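Local coordinates for putative nucleotidyltransferase, hypothetical protein AF0614 (Archaeoglobus fulgidus, PDB 1YLQ) that is a putative nucleotidyltransferase, probably transferring a nucleotidyl group from a nucleoside triphosphate to a substrate that remains unidentified, at residues K5-I10 against F69-L74; E19-G24 against K77-S82; S44-F47 against N51-L54. One frame throughout, in Å; residues are numbered along the deposited sequence.

Interactions 1 and 2 lie on opposite faces of the same sheet, and both are buried. In interaction 1 an aliphatic methyl of helix 3-14 meets the rings of strand 69-74; in interaction 2 an indole of helix 76-83 stacks on and abuts the tyrosines of strand 19-23. Leu74 and His72, on the second face of strand 69-74, reach Trp79 and Tyr23 and so connect the two. Interaction 3 is more peripheral and only partly buried. It folds the loop after strand 38-43 against the helix that leads on to strand 69-74, using long charged side chains whose stems pack on apolar groups while their tips find acids elsewhere, one of them Glu78 of interaction 2.

Interaction 1. Residues K5-I10 against F69-L74; sequences KEIKEI and FEFHIL
Ile7 drives its CD1 methyl squarely over one face of the Phe69 ring, 3.6 Å from the ring centroid and on the ring normal, a CH-pi contact in which all six ring carbons are equally near. The same methyl also meets Phe71, but at its rim: Ile7 CD1 lies 3.7 Å from Phe71 CE1, and Ile7 CG1 sits in the plane of that ring. The isoleucine chain is extended (chi2 171°), which carries CD1 out from the helix into the angle between a ring face and a ring edge. Were Phe69 replaced by an alanine, the Ile7 methyl would probably lose the ring face beneath it, keep just the edge of Phe71 on this strand, and a gap would open between helix and strand. Phe64 packs on Ile7 as well, and Phe69 also touches Pro68 of the second subunit. On the other face of the strand, His72 NE2 donates to the anti lone pair of Glu70 OE2 at 2.8 Å, a bent bond (132°) close to the imidazole plane. Apolar side chains on one face of strand 69-74, covered by helices 3-14 and 50-63, form the helix-on-sheet core of this alpha/beta nucleotidyltransferase-type domain.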
loop_
_atom_site.group_PDB
_atom_site.type_symbol
_atom_site.label_atom_id
_atom_site.label_comp_id
_atom_site.label_asym_id
_atom_site.label_seq_id
_atom_site.Cartn_x
_atom_site.Cartn_y
_atom_site.Cartn_z
ATOM N N LYS A 5 9.194 2.215 -5.124
ATOM C CA LYS A 5 10.393 2.565 -5.909
ATOM C C LYS A 5 11.336 3.409 -5.059
ATOM O O LYS A 5 12.536 3.147 -5.034
ATOM C CB LYS A 5 9.978 3.324 -7.188
ATOM C CG LYS A 5 11.086 3.627 -8.234
ATOM C CD LYS A 5 10.509 4.543 -9.348
ATOM C CE LYS A 5 11.414 4.585 -10.639
ATOM N NZ LYS A 5 10.745 5.193 -11.830
ATOM N N GLU A 6 10.770 4.390 -4.358
ATOM C CA GLU A 6 11.495 5.307 -3.494
ATOM C C GLU A 6 12.088 4.573 -2.290
ATOM O O GLU A 6 13.225 4.794 -1.994
ATOM C CB GLU A 6 10.581 6.390 -2.968
ATOM C CG GLU A 6 11.020 7.811 -3.230
ATOM C CD GLU A 6 9.828 8.785 -3.443
ATOM O OE1 GLU A 6 8.708 8.540 -2.916
ATOM O OE2 GLU A 6 10.011 9.802 -4.157
ATOM N N ILE A 7 11.304 3.747 -1.597
ATOM C CA ILE A 7 11.836 2.842 -0.545
ATOM C C ILE A 7 13.079 2.016 -1.024
ATOM O O ILE A 7 14.094 1.922 -0.308
ATOM C CB ILE A 7 10.692 1.900 0.007
ATOM C CG1 ILE A 7 9.567 2.764 0.643
ATOM C CG2 ILE A 7 11.260 0.814 0.955
ATOM C CD1 ILE A 7 8.258 2.045 1.046
ATOM N N LYS A 8 12.991 1.382 -2.196
ATOM C CA LYS A 8 14.100 0.514 -2.631
ATOM C C LYS A 8 15.298 1.446 -2.847
ATOM O O LYS A 8 16.433 1.114 -2.490
ATOM C CB LYS A 8 13.723 -0.278 -3.904
ATOM C CG LYS A 8 14.702 -1.449 -4.378
ATOM C CD LYS A 8 14.279 -2.847 -3.796
ATOM C CE LYS A 8 15.323 -4.013 -4.017
ATOM N NZ LYS A 8 15.908 -4.649 -2.749
ATOM N N GLU A 9 15.060 2.635 -3.405
ATOM C CA GLU A 9 16.196 3.517 -3.718
ATOM C C GLU A 9 16.937 4.081 -2.515
ATOM O O GLU A 9 18.158 3.978 -2.459
ATOM C CB GLU A 9 15.837 4.573 -4.744
ATOM C CG GLU A 9 15.768 3.928 -6.134
ATOM C CD GLU A 9 16.871 2.852 -6.368
ATOM O OE1 GLU A 9 18.031 3.203 -6.732
ATOM O OE2 GLU A 9 16.581 1.644 -6.193
ATOM N N ILE A 10 16.196 4.632 -1.558
ATOM C CA ILE A 10 16.734 5.081 -0.274
ATOM C C ILE A 10 17.472 3.927 0.420
ATOM O O ILE A 10 18.557 4.111 0.960
ATOM C CB ILE A 10 15.578 5.609 0.636
ATOM C CG1 ILE A 10 15.013 6.904 0.037
ATOM C CG2 ILE A 10 16.033 5.758 2.133
ATOM C CD1 ILE A 10 13.561 7.207 0.426
ATOM N N PHE A 69 2.746 2.669 5.033
ATOM C CA PHE A 69 3.909 1.780 5.354
ATOM C C PHE A 69 4.267 1.681 6.839
ATOM O O PHE A 69 4.318 2.682 7.543
ATOM C CB PHE A 69 5.172 2.192 4.554
ATOM C CG PHE A 69 4.944 2.287 3.051
ATOM C CD1 PHE A 69 4.706 1.167 2.300
ATOM C CD2 PHE A 69 4.951 3.517 2.414
ATOM C CE1 PHE A 69 4.478 1.284 0.893
ATOM C CE2 PHE A 69 4.713 3.641 1.032
ATOM C CZ PHE A 69 4.498 2.531 0.278
ATOM N N GLU A 70 4.500 0.479 7.326
ATOM C CA GLU A 70 5.033 0.284 8.676
ATOM C C GLU A 70 6.377 -0.361 8.422
ATOM O O GLU A 70 6.421 -1.401 7.812
ATOM C CB GLU A 70 4.088 -0.599 9.546
ATOM C CG GLU A 70 4.640 -0.918 10.974
ATOM C CD GLU A 70 3.645 -1.667 11.895
ATOM O OE1 GLU A 70 2.531 -1.151 12.151
ATOM O OE2 GLU A 70 4.016 -2.749 12.441
ATOM N N PHE A 71 7.479 0.281 8.838
ATOM C CA PHE A 71 8.824 -0.186 8.509
ATOM C C PHE A 71 9.348 -1.006 9.691
ATOM O O PHE A 71 9.081 -0.622 10.823
ATOM C CB PHE A 71 9.753 1.043 8.271
ATOM C CG PHE A 71 9.409 1.806 7.017
ATOM C CD1 PHE A 71 9.815 1.330 5.763
ATOM C CD2 PHE A 71 8.649 2.978 7.094
ATOM C CE1 PHE A 71 9.468 2.029 4.551
ATOM C CE2 PHE A 71 8.281 3.688 5.897
ATOM C CZ PHE A 71 8.714 3.208 4.648
ATOM N N HIS A 72 10.086 -2.085 9.418
ATOM C CA HIS A 72 10.698 -2.941 10.422
ATOM C C HIS A 72 12.118 -3.107 9.922
ATOM O O HIS A 72 12.337 -3.617 8.824
ATOM C CB HIS A 72 9.966 -4.296 10.506
ATOM C CG HIS A 72 8.515 -4.132 10.866
ATOM N ND1 HIS A 72 7.505 -4.093 9.929
ATOM C CD2 HIS A 72 7.925 -3.933 12.060
ATOM C CE1 HIS A 72 6.346 -3.942 10.539
ATOM N NE2 HIS A 72 6.581 -3.798 11.830
ATOM N N ILE A 73 13.060 -2.602 10.695
ATOM C CA ILE A 73 14.475 -2.547 10.294
ATOM C C ILE A 73 15.094 -3.656 11.068
ATOM O O ILE A 73 15.147 -3.606 12.307
ATOM C CB ILE A 73 15.066 -1.168 10.701
ATOM C CG1 ILE A 73 14.158 -0.001 10.149
ATOM C CG2 ILE A 73 16.563 -1.055 10.274
ATOM C CD1 ILE A 73 13.768 -0.193 8.539
ATOM N N LEU A 74 15.530 -4.709 10.372
ATOM C CA LEU A 74 15.834 -5.959 11.051
ATOM C C LEU A 74 17.185 -6.574 10.639
ATOM O O LEU A 74 17.540 -6.499 9.493
ATOM C CB LEU A 74 14.741 -6.966 10.676
ATOM C CG LEU A 74 13.318 -6.603 10.979
ATOM C CD1 LEU A 74 12.366 -7.710 10.428
ATOM C CD2 LEU A 74 13.180 -6.433 12.510
#

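Interaction 2. Residues E19-G24 against K77-S82; sequences EIYLYG and KEWKMS
An aromatic cluster of Tyr21, Tyr23 and Trp79 seals helix 76-83 onto strand 19-23, on one face of the mixed sheet of this nucleotidyltransferase-like domain. Trp79 carries the contact, its CG anti to the backbone N, and the indole is thereby sent from the helix toward the strand. The Tyr21 ring and the five-membered ring of Trp79 form an offset stack, with centroids 4.2 Å apart and planes at 19°. Trp79 NE1 rides 3.4 Å above the Tyr21 plane toward its rim, and because the rings are nearly parallel its N-H runs alongside the phenol ring rather than into it. Farther back, Tyr21 CG lies 3.5 Å from Trp79 CZ2. The far end of the indole serves the second tyrosine: Tyr23 CE1 comes to 3.7 Å from Trp79 CZ3, near the indole plane, while the two rings meet obliquely. With chi1 at 51°, Tyr23 CG sits between the backbone N and the carbonyl carbon, a placement from which its CE1 reaches the indole. Tyr89 adds a further ring, edge-to-face with Trp79, and Ile86 packs against both Trp79 and Tyr23. Strand 19-23 is followed directly by Gly24, at the N-cap of helix 25-28, where the Gly-Ser of the family signature begins; the Tyr23 side chain is about 5 Å from a bound sulfate, probably from the crystallisation liquor, which may mark a pocket nearby. Glu78 O accepts from two donors of Ser82, one turn further along the helix: its N and its OG, the hydroxyl at 2.9 Å with a C=O...donor angle of 134° and lying above the carbonyl plane.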
loop_
_atom_site.group_PDB
_atom_site.type_symbol
_atom_site.label_atom_id
_atom_site.label_comp_id
_atom_site.label_asym_id
_atom_site.label_seq_id
_atom_site.Cartn_x
_atom_site.Cartn_y
_atom_site.Cartn_z
ATOM N N GLU A 19 17.762 -6.552 1.972
ATOM C CA GLU A 19 16.663 -7.179 1.282
ATOM C C GLU A 19 15.377 -6.622 1.819
ATOM O O GLU A 19 15.306 -6.239 2.999
ATOM C CB GLU A 19 16.697 -8.694 1.414
ATOM C CG GLU A 19 17.893 -9.346 0.661
ATOM C CD GLU A 19 17.654 -9.548 -0.868
ATOM O OE1 GLU A 19 17.007 -8.715 -1.590
ATOM O OE2 GLU A 19 18.168 -10.565 -1.365
ATOM N N ILE A 20 14.395 -6.476 0.929
ATOM C CA ILE A 20 13.136 -5.869 1.346
ATOM C C ILE A 20 12.013 -6.845 1.119
ATOM O O ILE A 20 11.863 -7.386 0.016
ATOM C CB ILE A 20 12.855 -4.511 0.593
ATOM C CG1 ILE A 20 14.018 -3.541 0.817
ATOM C CG2 ILE A 20 11.465 -3.940 1.014
ATOM C CD1 ILE A 20 14.154 -2.502 -0.320
ATOM N N TYR A 21 11.210 -7.018 2.160
ATOM C CA TYR A 21 10.046 -7.878 2.081
ATOM C C TYR A 21 8.777 -7.116 2.428
ATOM O O TYR A 21 8.772 -6.342 3.403
ATOM C CB TYR A 21 10.223 -8.974 3.128
ATOM C CG TYR A 21 11.489 -9.751 2.964
ATOM C CD1 TYR A 21 11.541 -10.843 2.116
ATOM C CD2 TYR A 21 12.649 -9.392 3.668
ATOM C CE1 TYR A 21 12.700 -11.597 1.973
ATOM C CE2 TYR A 21 13.852 -10.109 3.488
ATOM C CZ TYR A 21 13.842 -11.233 2.666
ATOM O OH TYR A 21 14.998 -11.967 2.484
ATOM N N LEU A 22 7.688 -7.406 1.706
ATOM C CA LEU A 22 6.371 -6.770 1.922
ATOM C C LEU A 22 5.392 -7.754 2.566
ATOM O O LEU A 22 5.332 -8.918 2.191
ATOM C CB LEU A 22 5.796 -6.254 0.579
ATOM C CG LEU A 22 6.608 -5.167 -0.167
ATOM C CD1 LEU A 22 5.812 -4.640 -1.451
ATOM C CD2 LEU A 22 6.924 -3.985 0.797
ATOM N N TYR A 23 4.665 -7.312 3.581
ATOM C CA TYR A 23 3.537 -8.072 4.093
ATOM C C TYR A 23 2.501 -7.070 4.606
ATOM O O TYR A 23 2.425 -5.928 4.096
ATOM C CB TYR A 23 3.986 -9.143 5.125
ATOM C CG TYR A 23 4.874 -8.635 6.238
ATOM C CD1 TYR A 23 6.201 -8.311 5.960
ATOM C CD2 TYR A 23 4.416 -8.550 7.590
ATOM C CE1 TYR A 23 7.050 -7.852 6.940
ATOM C CE2 TYR A 23 5.315 -8.050 8.638
ATOM C CZ TYR A 23 6.625 -7.731 8.243
ATOM O OH TYR A 23 7.617 -7.288 9.075
ATOM N N GLY A 24 1.644 -7.499 5.517
ATOM C CA GLY A 24 0.528 -6.653 5.989
ATOM C C GLY A 24 -0.752 -6.974 5.197
ATOM O O GLY A 24 -0.774 -7.928 4.428
ATOM N N LYS A 77 18.631 -12.553 11.808
ATOM C CA LYS A 77 18.042 -13.294 12.901
ATOM C C LYS A 77 16.667 -12.773 13.295
ATOM O O LYS A 77 15.728 -13.561 13.576
ATOM C CB LYS A 77 19.010 -13.186 14.083
ATOM C CG LYS A 77 18.633 -13.858 15.355
ATOM C CD LYS A 77 19.877 -14.041 16.281
ATOM C CE LYS A 77 19.489 -14.196 17.763
ATOM N NZ LYS A 77 20.740 -14.133 18.618
ATOM N N GLU A 78 16.542 -11.447 13.330
ATOM C CA GLU A 78 15.259 -10.786 13.664
ATOM C C GLU A 78 14.169 -11.066 12.629
ATOM O O GLU A 78 13.011 -11.331 12.967
ATOM C CB GLU A 78 15.486 -9.247 13.838
ATOM C CG GLU A 78 16.126 -8.937 15.208
ATOM C CD GLU A 78 16.605 -7.511 15.289
ATOM O OE1 GLU A 78 16.552 -6.763 14.272
ATOM O OE2 GLU A 78 17.051 -7.143 16.371
ATOM N N TRP A 79 14.540 -11.026 11.362
ATOM C CA TRP A 79 13.624 -11.368 10.292
ATOM C C TRP A 79 13.200 -12.889 10.357
ATOM O O TRP A 79 12.025 -13.211 10.251
ATOM C CB TRP A 79 14.252 -11.023 8.925
ATOM C CG TRP A 79 13.423 -11.467 7.717
ATOM C CD1 TRP A 79 13.835 -12.316 6.705
ATOM C CD2 TRP A 79 12.038 -11.156 7.446
ATOM N NE1 TRP A 79 12.808 -12.484 5.789
ATOM C CE2 TRP A 79 11.690 -11.810 6.228
ATOM C CE3 TRP A 79 11.071 -10.347 8.078
ATOM C CZ2 TRP A 79 10.413 -11.688 5.639
ATOM C CZ3 TRP A 79 9.788 -10.250 7.501
ATOM C CH2 TRP A 79 9.472 -10.923 6.281
ATOM N N LYS A 80 14.152 -13.802 10.569
ATOM C CA LYS A 80 13.832 -15.214 10.842
ATOM C C LYS A 80 12.731 -15.302 11.940
ATOM O O LYS A 80 11.666 -15.925 11.740
ATOM C CB LYS A 80 15.112 -16.009 11.219
ATOM C CG LYS A 80 14.904 -17.538 11.199
ATOM C CD LYS A 80 16.192 -18.274 11.422
ATOM C CE LYS A 80 15.973 -19.777 11.333
ATOM N NZ LYS A 80 17.236 -20.539 11.583
ATOM N N MET A 81 12.938 -14.617 13.059
ATOM C CA MET A 81 11.918 -14.624 14.082
ATOM C C MET A 81 10.590 -14.065 13.589
ATOM O O MET A 81 9.569 -14.665 13.860
ATOM C CB MET A 81 12.383 -13.956 15.393
ATOM C CG MET A 81 11.326 -14.116 16.543
ATOM S SD MET A 81 11.871 -13.612 18.190
ATOM C CE MET A 81 12.008 -11.860 18.089
ATOM N N SER A 82 10.589 -12.915 12.898
ATOM C CA SER A 82 9.352 -12.234 12.465
ATOM C C SER A 82 8.485 -13.149 11.611
ATOM O O SER A 82 7.241 -13.199 11.769
ATOM C CB SER A 82 9.685 -10.950 11.682
ATOM O OG SER A 82 10.420 -10.079 12.509
#

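Interaction 3. Residues S44-F47 against N51-L54; sequences SDVF and NRKL
Arg52 lays its whole length along Val46. Its CB is 3.9 Å from Val46 O, and its CG, one bond on, comes within 3.5 Å of Val46 CG1. The chain then bends at chi2 (69°), so CD and NE do not run straight off the helix but fold back past the same methyl. At the end, Val46 CG1 stands over one face of the guanidinium, displaced toward the rim, with Arg52 CZ at 3.4 Å; the approach to NH1 is shorter still, but too short for its value to be trusted. The charge is met elsewhere: Arg52 NH2 forms a salt bridge with Asp14, at the end of helix 3-14, and Val15 packs on the same side chain. The loop belongs to a beta-alpha-beta crossover, in which strand 38-43 passes through helix 50-63 to its parallel neighbour, strand 69-74; the contact folds the entry to that crossover helix back on the loop that precedes it. Next along the helix, Lys53 covers the other part of the loop. Phe47 CD1 approaches Lys53 CA at 3.7 Å, while the edge of the phenyl ring faces the Arg52 carbonyl. The bend at chi3 (-100°) brings Lys53 CE to 3.3 Å from Phe47 O, and a further bend at chi4 directs NZ onward. That NZ forms a salt bridge with Glu78 of helix 76-83 and a weak hydrogen bond to Ile73 O. Phe47 also meets the Phe56 ring. At the start of the loop, Ser44 OG accepts from Val46 N at 3.0 Å, N-H...O angle 154°, forming an ST turn, and is itself hydrogen-bonded with Asp17 OD1.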
loop_
_atom_site.group_PDB
_atom_site.type_symbol
_atom_site.label_atom_id
_atom_site.label_comp_id
_atom_site.label_asym_id
_atom_site.label_seq_id
_atom_site.Cartn_x
_atom_site.Cartn_y
_atom_site.Cartn_z
ATOM N N SER A 44 19.108 -6.632 7.027
ATOM C CA SER A 44 20.557 -6.749 6.728
ATOM C C SER A 44 21.255 -6.922 8.051
ATOM O O SER A 44 20.819 -6.336 9.046
ATOM C CB SER A 44 21.062 -5.444 6.087
ATOM O OG SER A 44 22.484 -5.454 6.047
ATOM N N ASP A 45 22.374 -7.648 8.077
ATOM C CA ASP A 45 23.136 -7.711 9.338
ATOM C C ASP A 45 23.919 -6.425 9.610
ATOM O O ASP A 45 24.470 -6.232 10.696
ATOM C CB ASP A 45 24.036 -8.943 9.396
ATOM C CG ASP A 45 23.258 -10.198 9.729
ATOM O OD1 ASP A 45 22.077 -10.129 10.208
ATOM O OD2 ASP A 45 23.838 -11.273 9.565
ATOM N N VAL A 46 23.932 -5.512 8.663
ATOM C CA VAL A 46 24.410 -4.148 9.005
ATOM C C VAL A 46 23.623 -3.550 10.214
ATOM O O VAL A 46 24.142 -2.790 10.997
ATOM C CB VAL A 46 24.340 -3.213 7.764
ATOM C CG1 VAL A 46 24.750 -1.805 8.096
ATOM C CG2 VAL A 46 25.315 -3.745 6.655
ATOM N N PHE A 47 22.373 -3.929 10.377
ATOM C CA PHE A 47 21.543 -3.396 11.456
ATOM C C PHE A 47 21.836 -4.033 12.817
ATOM O O PHE A 47 21.173 -3.702 13.831
ATOM C CB PHE A 47 20.072 -3.529 11.073
ATOM C CG PHE A 47 19.701 -2.730 9.829
ATOM C CD1 PHE A 47 20.058 -1.387 9.722
ATOM C CD2 PHE A 47 18.945 -3.314 8.803
ATOM C CE1 PHE A 47 19.717 -0.638 8.596
ATOM C CE2 PHE A 47 18.558 -2.564 7.677
ATOM C CZ PHE A 47 18.966 -1.246 7.559
ATOM N N ASN A 51 23.198 1.867 16.077
ATOM C CA ASN A 51 23.319 3.246 15.617
ATOM C C ASN A 51 22.931 3.355 14.148
ATOM O O ASN A 51 22.352 4.349 13.705
ATOM C CB ASN A 51 24.739 3.743 15.858
ATOM C CG ASN A 51 25.038 3.862 17.319
ATOM O OD1 ASN A 51 24.334 4.564 18.044
ATOM N ND2 ASN A 51 26.028 3.116 17.784
ATOM N N ARG A 52 23.263 2.323 13.402
ATOM C CA ARG A 52 22.888 2.191 11.989
ATOM C C ARG A 52 21.388 1.958 11.810
ATOM O O ARG A 52 20.763 2.546 10.916
ATOM C CB ARG A 52 23.698 1.042 11.356
ATOM C CG ARG A 52 23.656 1.008 9.825
ATOM C CD ARG A 52 24.420 2.188 9.144
ATOM N NE ARG A 52 24.296 2.048 7.688
ATOM C CZ ARG A 52 25.164 1.348 6.963
ATOM N NH1 ARG A 52 26.207 0.751 7.568
ATOM N NH2 ARG A 52 25.005 1.231 5.650
ATOM N N LYS A 53 20.812 1.134 12.669
ATOM C CA LYS A 53 19.381 0.840 12.617
ATOM C C LYS A 53 18.656 2.165 12.884
ATOM O O LYS A 53 17.726 2.532 12.151
ATOM C CB LYS A 53 19.047 -0.173 13.722
ATOM C CG LYS A 53 17.794 -0.969 13.494
ATOM C CD LYS A 53 17.512 -1.853 14.706
ATOM C CE LYS A 53 17.959 -3.261 14.438
ATOM N NZ LYS A 53 16.998 -4.147 15.133
ATOM N N LEU A 54 19.143 2.931 13.884
ATOM C CA LEU A 54 18.454 4.175 14.305
ATOM C C LEU A 54 18.514 5.253 13.200
ATOM O O LEU A 54 17.514 5.910 12.883
ATOM C CB LEU A 54 19.045 4.701 15.645
ATOM C CG LEU A 54 18.581 6.105 16.072
ATOM C CD1 LEU A 54 17.081 6.118 16.336
ATOM C CD2 LEU A 54 19.343 6.667 17.286
#